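Local coordinates for hypothetical protein (Legionella pneumophila subsp. pneumophila, PDB 2IM9) that is of unknown function but carries an N-acetylmuramoyl-L-alanine amidase-like domain of the papain-like peptidase clan, consistent with hydrolysis of amide bonds in cell-wall peptidoglycan, at residues A[247-252]-A[307-312]; A[135-140]-A[264-269]. One frame throughout, in Å; residues are numbered along the deposited sequence.

Contact 1: residues A[247-252]-A[307-312]; sequences IEIIRP and PTIKGI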
loop_
_atom_site.group_PDB
_atom_site.type_symbol
_atom_site.label_atom_id
_atom_site.label_comp_id
_atom_site.label_asym_id
_atom_site.label_seq_id
_atom_site.Cartn_x
_atom_site.Cartn_y
_atom_site.Cartn_z
ATOM N N ILE A 247 -7.512 -2.259 3.421
ATOM C CA ILE A 247 -7.454 -3.694 3.783
ATOM C C ILE A 247 -6.114 -4.270 3.358
ATOM O O ILE A 247 -5.751 -4.164 2.182
ATOM C CB ILE A 247 -8.559 -4.506 3.046
ATOM C CG1 ILE A 247 -9.951 -4.013 3.452
ATOM C CG2 ILE A 247 -8.418 -5.992 3.342
ATOM C CD1 ILE A 247 -11.031 -4.552 2.522
ATOM N N GLU A 248 -5.384 -4.845 4.312
ATOM C CA GLU A 248 -4.114 -5.531 4.035
ATOM C C GLU A 248 -4.248 -7.038 4.211
ATOM O O GLU A 248 -4.886 -7.519 5.158
ATOM C CB GLU A 248 -2.997 -4.986 4.938
ATOM C CG GLU A 248 -2.687 -3.522 4.665
ATOM C CD GLU A 248 -1.830 -2.838 5.722
ATOM O OE1 GLU A 248 -1.516 -3.463 6.759
ATOM O OE2 GLU A 248 -1.456 -1.666 5.483
ATOM N N ILE A 249 -3.618 -7.780 3.306
ATOM C CA ILE A 249 -3.716 -9.230 3.326
ATOM C C ILE A 249 -2.522 -9.782 4.103
ATOM O O ILE A 249 -1.382 -9.493 3.740
ATOM C CB ILE A 249 -3.750 -9.809 1.880
ATOM C CG1 ILE A 249 -4.913 -9.219 1.055
ATOM C CG2 ILE A 249 -3.756 -11.345 1.925
ATOM C CD1 ILE A 249 -6.299 -9.327 1.704
ATOM N N ILE A 250 -2.786 -10.588 5.140
ATOM C CA ILE A 250 -1.773 -10.939 6.142
ATOM C C ILE A 250 -1.341 -12.394 6.061
ATOM O O ILE A 250 -2.188 -13.299 6.018
ATOM C CB ILE A 250 -2.309 -10.633 7.584
ATOM C CG1 ILE A 250 -2.828 -9.179 7.674
ATOM C CG2 ILE A 250 -1.233 -10.927 8.649
ATOM C CD1 ILE A 250 -1.830 -8.102 7.224
ATOM N N ARG A 251 -0.028 -12.599 6.045
ATOM C CA ARG A 251 0.572 -13.921 6.033
ATOM C C ARG A 251 1.512 -14.000 7.249
ATOM O O ARG A 251 2.675 -13.589 7.158
ATOM C CB ARG A 251 1.334 -14.128 4.730
ATOM C CG ARG A 251 0.469 -14.011 3.480
ATOM C CD ARG A 251 1.146 -14.557 2.269
ATOM N NE ARG A 251 0.521 -14.098 1.041
ATOM C CZ ARG A 251 0.537 -14.792 -0.094
ATOM N NH1 ARG A 251 1.138 -15.982 -0.134
ATOM N NH2 ARG A 251 -0.032 -14.293 -1.185
ATOM N N PRO A 252 1.004 -14.524 8.388
ATOM C CA PRO A 252 1.728 -14.503 9.670
ATOM C C PRO A 252 3.023 -15.291 9.666
ATOM O O PRO A 252 3.947 -14.934 10.397
ATOM C CB PRO A 252 0.755 -15.161 10.658
ATOM C CG PRO A 252 -0.566 -15.108 9.995
ATOM C CD PRO A 252 -0.331 -15.130 8.520
ATOM N N PRO A 307 -1.849 -21.871 1.879
ATOM C CA PRO A 307 -1.244 -22.302 3.135
ATOM C C PRO A 307 -0.741 -21.135 4.002
ATOM O O PRO A 307 -0.616 -21.298 5.212
ATOM C CB PRO A 307 -0.062 -23.166 2.673
ATOM C CG PRO A 307 0.269 -22.667 1.325
ATOM C CD PRO A 307 -1.047 -22.277 0.710
ATOM N N THR A 308 -0.473 -19.976 3.399
ATOM C CA THR A 308 0.187 -18.877 4.135
ATOM C C THR A 308 -0.702 -17.676 4.456
ATOM O O THR A 308 -0.432 -16.959 5.413
ATOM C CB THR A 308 1.425 -18.366 3.377
ATOM O OG1 THR A 308 1.048 -18.007 2.048
ATOM C CG2 THR A 308 2.482 -19.477 3.304
ATOM N N ILE A 309 -1.729 -17.440 3.647
ATOM C CA ILE A 309 -2.643 -16.312 3.921
ATOM C C ILE A 309 -3.606 -16.715 5.039
ATOM O O ILE A 309 -4.270 -17.739 4.941
ATOM C CB ILE A 309 -3.439 -15.882 2.673
ATOM C CG1 ILE A 309 -2.495 -15.526 1.509
ATOM C CG2 ILE A 309 -4.359 -14.688 3.013
ATOM C CD1 ILE A 309 -3.226 -15.395 0.146
ATOM N N LYS A 310 -3.683 -15.920 6.103
ATOM C CA LYS A 310 -4.509 -16.301 7.263
ATOM C C LYS A 310 -5.554 -15.267 7.671
ATOM O O LYS A 310 -6.382 -15.542 8.546
ATOM C CB LYS A 310 -3.639 -16.632 8.487
ATOM C CG LYS A 310 -2.742 -17.874 8.320
ATOM C CD LYS A 310 -3.565 -19.150 8.201
ATOM C CE LYS A 310 -2.690 -20.356 7.882
ATOM N NZ LYS A 310 -3.507 -21.601 7.812
ATOM N N GLY A 311 -5.494 -14.068 7.097
ATOM C CA GLY A 311 -6.537 -13.078 7.415
ATOM C C GLY A 311 -6.259 -11.671 6.935
ATOM O O GLY A 311 -5.430 -11.456 6.038
ATOM N N ILE A 312 -6.956 -10.705 7.531
ATOM C CA ILE A 312 -6.858 -9.310 7.068
ATOM C C ILE A 312 -6.659 -8.282 8.191
ATOM O O ILE A 312 -7.126 -8.474 9.302
ATOM C CB ILE A 312 -8.119 -8.904 6.270
ATOM C CG1 ILE A 312 -9.397 -9.013 7.116
ATOM C CG2 ILE A 312 -8.190 -9.711 4.966
ATOM C CD1 ILE A 312 -10.656 -8.484 6.386
#
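The guanidinium of R251 lies over the side chain of I309, whose CG1 sits 3.3 Å above one face of the group, displaced toward its rim, and I309 CD1 lies 3.6 Å from R251 NH2. R251 CG is anti to its own carbonyl carbon, the chain extended from there to NE. NH1 donates to T308 OG1 at 3.0 Å, a bent bond (133° at the hydrogen) with the hydroxyl 31° out of the guanidinium plane. NE is taken by S267 OG of strand 264-275, and W254 adds a cation-pi contact. On the same side, I249 crosses I309 obliquely, CG2 to CG2 at 3.6 Å, and its CD1 meets I312 CG2 at 3.8 Å. Helix 296-303 packs on this side, Y299 and L300 against I249. P252 meets K310 at about a right angle, its CD 3.6 Å from K310 CB.

The backbone pairing is antiparallel with a classic beta bulge: K310 and G311 both face I250. I250 N donates to G311 O at 2.9 Å, while K310 N donates to I250 O almost straight, at 176°. The backbone angles of G311 would jam a CB against the preceding carbonyl oxygen, which calls for glycine. Beyond the bulge I249 and I312 form a non-hydrogen-bonded pair. By polar bonds at NE and NH1, R251 thus links strand 264-275 to the loop before strand 311-317.

Contact 2: residues A[135-140]-A[264-269]; sequences HFTSID and LDISHL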
loop_
_atom_site.group_PDB
_atom_site.type_symbol
_atom_site.label_atom_id
_atom_site.label_comp_id
_atom_site.label_asym_id
_atom_site.label_seq_id
_atom_site.Cartn_x
_atom_site.Cartn_y
_atom_site.Cartn_z
ATOM N N HIS A 135 9.233 0.899 2.103
ATOM C CA HIS A 135 9.188 -0.389 1.396
ATOM C C HIS A 135 8.317 -1.461 2.044
ATOM O O HIS A 135 7.633 -2.218 1.348
ATOM C CB HIS A 135 10.600 -0.964 1.230
ATOM C CG HIS A 135 11.478 -0.147 0.342
ATOM N ND1 HIS A 135 11.330 -0.115 -1.030
ATOM C CD2 HIS A 135 12.522 0.662 0.633
ATOM C CE1 HIS A 135 12.241 0.698 -1.541
ATOM N NE2 HIS A 135 12.983 1.172 -0.552
ATOM N N PHE A 136 8.378 -1.549 3.372
ATOM C CA PHE A 136 7.657 -2.610 4.083
ATOM C C PHE A 136 6.344 -2.088 4.637
ATOM O O PHE A 136 6.306 -1.142 5.429
ATOM C CB PHE A 136 8.521 -3.203 5.189
ATOM C CG PHE A 136 9.690 -3.978 4.666
ATOM C CD1 PHE A 136 9.556 -5.331 4.380
ATOM C CD2 PHE A 136 10.908 -3.348 4.418
ATOM C CE1 PHE A 136 10.618 -6.062 3.868
ATOM C CE2 PHE A 136 12.004 -4.074 3.893
ATOM C CZ PHE A 136 11.852 -5.434 3.618
ATOM N N THR A 137 5.264 -2.696 4.196
ATOM C CA THR A 137 3.932 -2.247 4.596
ATOM C C THR A 137 3.746 -2.165 6.108
ATOM O O THR A 137 3.089 -1.228 6.606
ATOM C CB THR A 137 2.856 -3.104 3.909
ATOM O OG1 THR A 137 3.116 -3.061 2.496
ATOM C CG2 THR A 137 1.465 -2.540 4.163
ATOM N N SER A 138 4.301 -3.116 6.846
ATOM C CA SER A 138 4.086 -3.099 8.302
ATOM C C SER A 138 5.018 -2.117 9.006
ATOM O O SER A 138 4.573 -1.071 9.518
ATOM C CB SER A 138 4.198 -4.506 8.893
ATOM O OG SER A 138 5.468 -5.075 8.651
ATOM N N ILE A 139 6.312 -2.425 9.009
ATOM C CA ILE A 139 7.244 -1.702 9.872
ATOM C C ILE A 139 7.618 -0.315 9.356
ATOM O O ILE A 139 8.109 0.530 10.122
ATOM C CB ILE A 139 8.501 -2.553 10.169
ATOM C CG1 ILE A 139 9.201 -2.939 8.878
ATOM C CG2 ILE A 139 8.120 -3.810 10.956
ATOM C CD1 ILE A 139 10.643 -2.581 8.875
ATOM N N ASP A 140 7.393 -0.080 8.057
ATOM C CA ASP A 140 7.586 1.256 7.489
ATOM C C ASP A 140 6.249 1.981 7.315
ATOM O O ASP A 140 5.973 2.969 7.988
ATOM C CB ASP A 140 8.284 1.196 6.131
ATOM C CG ASP A 140 9.699 0.665 6.205
ATOM O OD1 ASP A 140 10.414 0.918 7.200
ATOM O OD2 ASP A 140 10.103 0.025 5.220
ATOM N N LEU A 264 8.414 -12.051 5.857
ATOM C CA LEU A 264 7.484 -10.991 5.522
ATOM C C LEU A 264 6.105 -11.283 6.109
ATOM O O LEU A 264 5.807 -12.430 6.501
ATOM C CB LEU A 264 7.399 -10.834 4.000
ATOM C CG LEU A 264 6.816 -9.525 3.444
ATOM C CD1 LEU A 264 7.466 -8.260 4.061
ATOM C CD2 LEU A 264 6.984 -9.539 1.933
ATOM N N ASP A 265 5.269 -10.255 6.191
ATOM C CA ASP A 265 3.978 -10.386 6.875
ATOM C C ASP A 265 2.747 -9.984 6.052
ATOM O O ASP A 265 1.633 -10.413 6.366
ATOM C CB ASP A 265 3.987 -9.575 8.183
ATOM C CG ASP A 265 4.629 -8.181 8.026
ATOM O OD1 ASP A 265 4.898 -7.746 6.872
ATOM O OD2 ASP A 265 4.878 -7.533 9.073
ATOM N N ILE A 266 2.939 -9.124 5.053
ATOM C CA ILE A 266 1.826 -8.532 4.291
ATOM C C ILE A 266 2.095 -8.667 2.787
ATOM O O ILE A 266 3.170 -8.271 2.309
ATOM C CB ILE A 266 1.603 -7.040 4.670
ATOM C CG1 ILE A 266 1.342 -6.892 6.183
ATOM C CG2 ILE A 266 0.487 -6.420 3.805
ATOM C CD1 ILE A 266 1.249 -5.444 6.601
ATOM N N SER A 267 1.127 -9.209 2.042
ATOM C CA SER A 267 1.375 -9.617 0.647
ATOM C C SER A 267 0.618 -8.767 -0.371
ATOM O O SER A 267 0.959 -8.762 -1.574
ATOM C CB SER A 267 1.000 -11.093 0.460
ATOM O OG SER A 267 -0.333 -11.337 0.892
ATOM N N HIS A 268 -0.389 -8.031 0.096
ATOM C CA HIS A 268 -1.261 -7.262 -0.792
ATOM C C HIS A 268 -2.122 -6.286 0.009
ATOM O O HIS A 268 -2.283 -6.424 1.228
ATOM C CB HIS A 268 -2.171 -8.226 -1.588
ATOM C CG HIS A 268 -2.880 -7.589 -2.739
ATOM N ND1 HIS A 268 -4.221 -7.787 -2.993
ATOM C CD2 HIS A 268 -2.428 -6.769 -3.717
ATOM C CE1 HIS A 268 -4.571 -7.099 -4.071
ATOM N NE2 HIS A 268 -3.500 -6.478 -4.531
ATOM N N LEU A 269 -2.641 -5.277 -0.682
ATOM C CA LEU A 269 -3.558 -4.327 -0.051
ATOM C C LEU A 269 -4.428 -3.604 -1.045
ATOM O O LEU A 269 -4.177 -3.636 -2.252
ATOM C CB LEU A 269 -2.822 -3.346 0.876
ATOM C CG LEU A 269 -1.987 -2.226 0.245
ATOM C CD1 LEU A 269 -1.649 -1.203 1.321
ATOM C CD2 LEU A 269 -0.722 -2.786 -0.303
HETATM O O HOH W 1 5.585 -5.326 5.588
#
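S138 meets D265 through its hydroxyl, and the side chain can be followed outward from the backbone. CB lies 3.9 Å from I266 CD1 and 3.1 Å from D265 OD2, touching both the isoleucine methyl and a carboxylate oxygen. OG, placed between the backbone N and the carbonyl carbon (chi1 60°), donates to D265 OD2 at 2.6 Å and uses the syn lone pair of that oxygen. D265 OD2 is gripped a second time by S217 OG of strand 214-223. The other carboxylate oxygen, OD1, accepts from a water at 2.8 Å, and the water in turn accepts from S138 N. Hydroxyl and amide of one serine are therefore both tied to one buried carboxylate, the first directly and the second through water. Such bonding would be expected to favour the ionised aspartate.

Apolar contacts flank the polar centre. T137 crosses I266 at about a right angle, its CG2 3.8 Å from I266 CD1. L264 CD1 approaches F136 at the ring edge, near the ring plane, 3.6 Å from F136 CD1. F136 holds the N-cap position. Its N donates to D140 OD2 on the anti side (165° at the hydrogen), and its O accepts from D140 N.

The first turn of helix 137-147 thereby packs against residues 264-269 of strand 264-275. Strand 168-175 supplies I174 against F136 and L264, strand 214-223 supplies V219 beside S138 and D265, and helix 95-107 brings D96 to T137 and both C95 and D96 to L269. C95 also meets H268, consistent with a papain-like active site lying alongside this packing.

Read from the N terminus, the chain first passes 135-140, at the start of helix 137-147, then 247-252, then 264-269 and finally 307-312. Contact 2 closes a loop of 123 intervening residues when 264-269 returns to the helix; contact 1 opens within that loop and closes one of 54 residues afterwards, so the two cross instead of nesting. They share one antiparallel sheet, in which strand 246-254 has strand 264-275 and strand 311-317 as partners. Their centres are 11 Å apart, and they touch directly: R251 N lies 2.8 Å from D265 O, a probable hydrogen bond. Together they tie helix 137-147 to the sheet and the C-terminal strand into it.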